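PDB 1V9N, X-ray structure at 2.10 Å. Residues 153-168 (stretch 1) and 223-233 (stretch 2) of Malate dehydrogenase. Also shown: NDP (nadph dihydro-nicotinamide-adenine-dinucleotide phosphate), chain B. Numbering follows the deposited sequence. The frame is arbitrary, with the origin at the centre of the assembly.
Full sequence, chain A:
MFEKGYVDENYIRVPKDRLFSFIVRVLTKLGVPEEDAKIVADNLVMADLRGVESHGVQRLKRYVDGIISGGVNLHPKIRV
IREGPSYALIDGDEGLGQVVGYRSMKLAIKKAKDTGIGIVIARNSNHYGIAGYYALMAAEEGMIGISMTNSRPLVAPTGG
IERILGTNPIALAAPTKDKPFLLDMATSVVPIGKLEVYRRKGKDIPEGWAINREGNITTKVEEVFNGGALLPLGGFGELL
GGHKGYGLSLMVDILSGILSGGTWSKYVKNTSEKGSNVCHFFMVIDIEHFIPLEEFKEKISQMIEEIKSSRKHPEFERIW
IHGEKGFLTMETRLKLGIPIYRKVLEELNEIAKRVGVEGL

Stretch 1, residues 153-168: PLVAPTGGIERILGTN
Stretch 2 (223-233) EVFNGGALLPL

The most unusual feature of this contact is an arginine that reads backbone rather than a carboxylate. Arg163 leaves the backbone in the m rotamer (chi1 -69°) and is then extended (chi2 -174°, chi3 -179°, chi4 -179°), so that although its CA-to-CB bond points sideways, its guanidinium reaches the loop of stretch 2. There Arg163 NE donates to Gly228 O at 2.5 Å (N-H...O 168°) and Arg163 NH2 donates to Val224 O at 2.8 Å (149°). Both acceptors lie near the guanidinium plane, at its edge. The same Val224 O receives a weak bond from Gly228 N at 2.7 Å, which closes the loop. Gly228 (phi/psi -85/-179) suits this fold, since an ideal CB would lie 2.2 Å from Val224 CA; Gly227 turns at positive phi (70/14).

The backbones run in the same general direction where they meet, at a single parallel beta bridge, Val155 with Leu230, their CA atoms 4.6 Å apart. Leu230 N donates to Leu154 O at 2.8 Å (170°), and Ala156 N donates to Leu230 O at 3.3 Å (164°). Val155 is near-extended (-113/146), as is Leu230 (-81/161). On its own side, Val155 pairs with Leu165: Val155 N to Leu165 O is 2.7 Å and Leu165 N to Val155 O is 2.8 Å.

Apolar side chains fill in around the bridge, within 487 Å² of buried surface summed over both sides. Leu230 (chi1 -67°, chi2 171°) brings CD1 to 3.7 Å from Thr167 CG2. Val155, chi1 -172°, sets CG2 4.1 Å from Leu230 CB and CG1 3.9 Å from Pro232 CD. Ala229 (-153/152) points toward stretch 1; its small CB fits 4.1 Å from Ala156 CB and 3.7 Å from Arg163 CG. Beyond Ala156, a type II turn from Pro157 to Gly160, with Gly159 at 100/1, is closed by Gly160 N to Pro157 O at 2.9 Å.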

# COMPACT_ATOMS: atom_id res chain seq x y z
N PRO A 153 14.50 -9.30 -9.31
CA PRO A 153 14.44 -7.98 -9.94
C PRO A 153 13.83 -8.08 -11.34
O PRO A 153 14.33 -8.83 -12.19
CB PRO A 153 15.90 -7.54 -9.96
CG PRO A 153 16.65 -8.85 -10.05
CD PRO A 153 15.89 -9.72 -9.07
N LEU A 154 12.76 -7.33 -11.58
CA LEU A 154 12.07 -7.35 -12.87
C LEU A 154 11.55 -5.98 -13.27
O LEU A 154 11.18 -5.77 -14.42
CB LEU A 154 10.88 -8.32 -12.81
CG LEU A 154 11.12 -9.83 -12.70
CD1 LEU A 154 9.98 -10.48 -11.93
CD2 LEU A 154 11.23 -10.43 -14.09
N VAL A 155 11.51 -5.05 -12.32
CA VAL A 155 10.99 -3.71 -12.57
C VAL A 155 12.06 -2.62 -12.51
O VAL A 155 13.00 -2.71 -11.73
CB VAL A 155 9.86 -3.37 -11.56
CG1 VAL A 155 9.18 -2.05 -11.94
CG2 VAL A 155 8.85 -4.50 -11.51
N ALA A 156 11.90 -1.60 -13.34
CA ALA A 156 12.85 -0.50 -13.38
C ALA A 156 12.36 0.70 -12.58
O ALA A 156 11.20 1.11 -12.70
CB ALA A 156 13.11 -0.07 -14.83
N PRO A 157 13.23 1.27 -11.74
CA PRO A 157 12.82 2.42 -10.94
C PRO A 157 12.52 3.60 -11.85
O PRO A 157 13.04 3.67 -12.97
CB PRO A 157 14.03 2.66 -10.04
CG PRO A 157 15.17 2.23 -10.91
CD PRO A 157 14.65 0.95 -11.52
N THR A 158 11.69 4.52 -11.37
CA THR A 158 11.32 5.69 -12.15
C THR A 158 12.55 6.51 -12.54
O THR A 158 13.26 7.03 -11.68
CB THR A 158 10.35 6.59 -11.36
OG1 THR A 158 9.18 5.82 -11.00
CG2 THR A 158 9.92 7.79 -12.19
N GLY A 159 12.78 6.61 -13.85
CA GLY A 159 13.92 7.36 -14.34
C GLY A 159 15.07 6.45 -14.73
O GLY A 159 16.12 6.93 -15.16
N GLY A 160 14.87 5.15 -14.58
CA GLY A 160 15.91 4.19 -14.91
C GLY A 160 15.47 3.16 -15.92
O GLY A 160 14.33 3.18 -16.37
N ILE A 161 16.37 2.24 -16.28
CA ILE A 161 16.06 1.22 -17.26
C ILE A 161 16.45 -0.20 -16.85
O ILE A 161 16.14 -1.16 -17.56
CB ILE A 161 16.73 1.55 -18.62
CG1 ILE A 161 18.25 1.60 -18.46
CG2 ILE A 161 16.23 2.88 -19.13
CD1 ILE A 161 18.99 1.98 -19.73
N GLU A 162 17.14 -0.34 -15.73
CA GLU A 162 17.57 -1.65 -15.25
C GLU A 162 16.49 -2.38 -14.46
O GLU A 162 15.65 -1.75 -13.82
CB GLU A 162 18.77 -1.53 -14.33
CG GLU A 162 20.07 -1.13 -14.96
CD GLU A 162 21.21 -1.22 -13.96
OE1 GLU A 162 21.43 -2.33 -13.42
OE2 GLU A 162 21.87 -0.20 -13.69
N ARG A 163 16.52 -3.71 -14.50
CA ARG A 163 15.59 -4.51 -13.72
C ARG A 163 16.21 -4.50 -12.33
O ARG A 163 17.21 -5.17 -12.10
CB ARG A 163 15.54 -5.96 -14.20
CG ARG A 163 14.95 -6.23 -15.56
CD ARG A 163 14.88 -7.74 -15.76
NE ARG A 163 14.33 -8.13 -17.06
CZ ARG A 163 14.15 -9.39 -17.43
NH1 ARG A 163 14.48 -10.38 -16.61
NH2 ARG A 163 13.65 -9.66 -18.63
N ILE A 164 15.63 -3.75 -11.41
CA ILE A 164 16.20 -3.71 -10.06
C ILE A 164 15.19 -3.96 -8.96
O ILE A 164 15.54 -4.50 -7.92
CB ILE A 164 16.93 -2.36 -9.82
CG1 ILE A 164 18.34 -2.46 -10.41
CG2 ILE A 164 16.99 -2.03 -8.33
CD1 ILE A 164 19.25 -1.33 -10.01
N LEU A 165 13.93 -3.57 -9.20
CA LEU A 165 12.88 -3.75 -8.21
C LEU A 165 12.04 -5.00 -8.50
O LEU A 165 11.95 -5.44 -9.65
CB LEU A 165 11.96 -2.53 -8.20
CG LEU A 165 12.63 -1.16 -8.03
CD1 LEU A 165 11.58 -0.07 -8.17
CD2 LEU A 165 13.31 -1.08 -6.67
N GLY A 166 11.43 -5.56 -7.46
CA GLY A 166 10.61 -6.74 -7.66
C GLY A 166 9.17 -6.35 -7.94
O GLY A 166 8.79 -5.19 -7.77
N THR A 167 8.36 -7.31 -8.39
CA THR A 167 6.96 -7.04 -8.68
C THR A 167 6.19 -6.95 -7.35
O THR A 167 4.99 -6.67 -7.32
CB THR A 167 6.38 -8.12 -9.60
OG1 THR A 167 6.81 -9.41 -9.17
CG2 THR A 167 6.85 -7.88 -11.03
N ASN A 168 6.92 -7.21 -6.28
CA ASN A 168 6.46 -7.13 -4.90
C ASN A 168 4.99 -6.82 -4.68
O ASN A 168 4.59 -5.67 -4.56
CB ASN A 168 7.32 -6.08 -4.19
CG ASN A 168 8.80 -6.33 -4.39
OD1 ASN A 168 9.19 -7.38 -4.90
ND2 ASN A 168 9.63 -5.38 -3.99
N GLU A 223 10.84 -7.84 -26.42
CA GLU A 223 12.05 -7.15 -26.00
C GLU A 223 12.15 -7.08 -24.49
O GLU A 223 13.15 -6.62 -23.94
N VAL A 224 11.10 -7.54 -23.82
CA VAL A 224 11.08 -7.53 -22.37
C VAL A 224 12.00 -8.61 -21.83
O VAL A 224 12.81 -8.36 -20.94
N PHE A 225 11.87 -9.82 -22.38
CA PHE A 225 12.72 -10.91 -21.94
C PHE A 225 14.16 -10.64 -22.31
O PHE A 225 15.09 -11.02 -21.58
N ASN A 226 14.36 -9.97 -23.44
CA ASN A 226 15.70 -9.65 -23.89
C ASN A 226 16.22 -8.36 -23.29
O ASN A 226 16.26 -7.33 -23.96
N GLY A 227 16.60 -8.41 -22.02
CA GLY A 227 17.12 -7.22 -21.35
C GLY A 227 16.08 -6.15 -21.08
O GLY A 227 16.42 -5.01 -20.77
N GLY A 228 14.80 -6.51 -21.21
CA GLY A 228 13.74 -5.56 -20.97
C GLY A 228 13.38 -5.49 -19.49
O GLY A 228 13.98 -6.19 -18.67
N ALA A 229 12.40 -4.66 -19.15
CA ALA A 229 11.97 -4.53 -17.76
C ALA A 229 10.51 -4.10 -17.68
O ALA A 229 9.99 -3.45 -18.59
CB ALA A 229 12.85 -3.51 -17.05
N LEU A 230 9.86 -4.48 -16.59
CA LEU A 230 8.46 -4.13 -16.38
C LEU A 230 8.39 -2.71 -15.85
O LEU A 230 9.37 -2.17 -15.34
CB LEU A 230 7.80 -5.09 -15.38
CG LEU A 230 7.62 -6.55 -15.82
CD1 LEU A 230 7.17 -7.40 -14.64
CD2 LEU A 230 6.61 -6.62 -16.95
N LEU A 231 7.21 -2.10 -15.98
CA LEU A 231 6.99 -0.74 -15.51
C LEU A 231 6.22 -0.78 -14.19
O LEU A 231 5.40 -1.66 -13.97
CB LEU A 231 6.20 0.04 -16.57
CG LEU A 231 6.78 1.33 -17.18
CD1 LEU A 231 8.22 1.11 -17.62
CD2 LEU A 231 5.92 1.75 -18.36
N PRO A 232 6.50 0.16 -13.28
CA PRO A 232 5.80 0.18 -11.99
C PRO A 232 4.40 0.77 -12.16
O PRO A 232 4.17 1.55 -13.09
CB PRO A 232 6.69 1.08 -11.13
CG PRO A 232 7.17 2.08 -12.14
CD PRO A 232 7.53 1.21 -13.32
N LEU A 233 3.48 0.40 -11.27
CA LEU A 233 2.13 0.92 -11.33
C LEU A 233 2.22 2.44 -11.51
O LEU A 233 2.99 3.10 -10.82
CB LEU A 233 1.36 0.59 -10.04
CG LEU A 233 -0.08 1.11 -9.95
CD1 LEU A 233 -0.90 0.54 -11.10
CD2 LEU A 233 -0.69 0.70 -8.61
PA NDP B . -4.78 -8.22 -11.08
O1A NDP B . -5.24 -9.45 -11.68
O2A NDP B . -4.61 -6.94 -11.86
O5B NDP B . -5.74 -7.92 -9.79
C5B NDP B . -5.53 -6.78 -8.94
C4B NDP B . -6.60 -6.88 -7.84
O4B NDP B . -7.70 -6.08 -8.32
C3B NDP B . -7.18 -8.23 -7.52
O3B NDP B . -7.40 -8.29 -6.08
C2B NDP B . -8.47 -8.33 -8.26
O2B NDP B . -9.46 -9.24 -7.74
C1B NDP B . -8.87 -6.89 -8.32
N9A NDP B . -9.61 -6.50 -9.55
C8A NDP B . -9.42 -6.92 -10.90
N7A NDP B . -10.27 -6.32 -11.71
C5A NDP B . -11.03 -5.50 -10.93
C6A NDP B . -12.10 -4.58 -11.18
N6A NDP B . -12.55 -4.39 -12.42
N1A NDP B . -12.66 -3.87 -10.13
C2A NDP B . -12.19 -4.05 -8.85
N3A NDP B . -11.19 -4.89 -8.52
C4A NDP B . -10.64 -5.59 -9.61
O3 NDP B . -3.44 -8.39 -10.28
PN NDP B . -1.92 -8.74 -10.56
O1N NDP B . -1.16 -7.58 -10.12
O2N NDP B . -1.92 -9.07 -12.02
O5D NDP B . -1.73 -10.02 -9.63
C5D NDP B . -1.05 -11.23 -10.07
C4D NDP B . -1.02 -12.30 -8.92
O4D NDP B . 0.33 -12.72 -8.78
C3D NDP B . -1.45 -11.83 -7.50
O3D NDP B . -2.26 -12.86 -6.92
C2D NDP B . -0.16 -11.57 -6.75
O2D NDP B . -0.32 -11.75 -5.36
C1D NDP B . 0.80 -12.59 -7.44
N1N NDP B . 2.22 -12.16 -7.47
C2N NDP B . 3.13 -12.96 -6.72
C3N NDP B . 4.53 -12.56 -6.75
C7N NDP B . 5.52 -13.34 -6.00
O7N NDP B . 6.73 -13.06 -5.99
N7N NDP B . 5.14 -14.42 -5.28
C4N NDP B . 4.89 -11.41 -7.53
C5N NDP B . 3.98 -10.65 -8.25
C6N NDP B . 2.64 -11.02 -8.23
P2B NDP B . -9.77 -10.66 -8.27
O1X NDP B . -11.24 -10.70 -8.24
O2X NDP B . -9.17 -11.69 -7.36
O3X NDP B . -9.22 -10.81 -9.69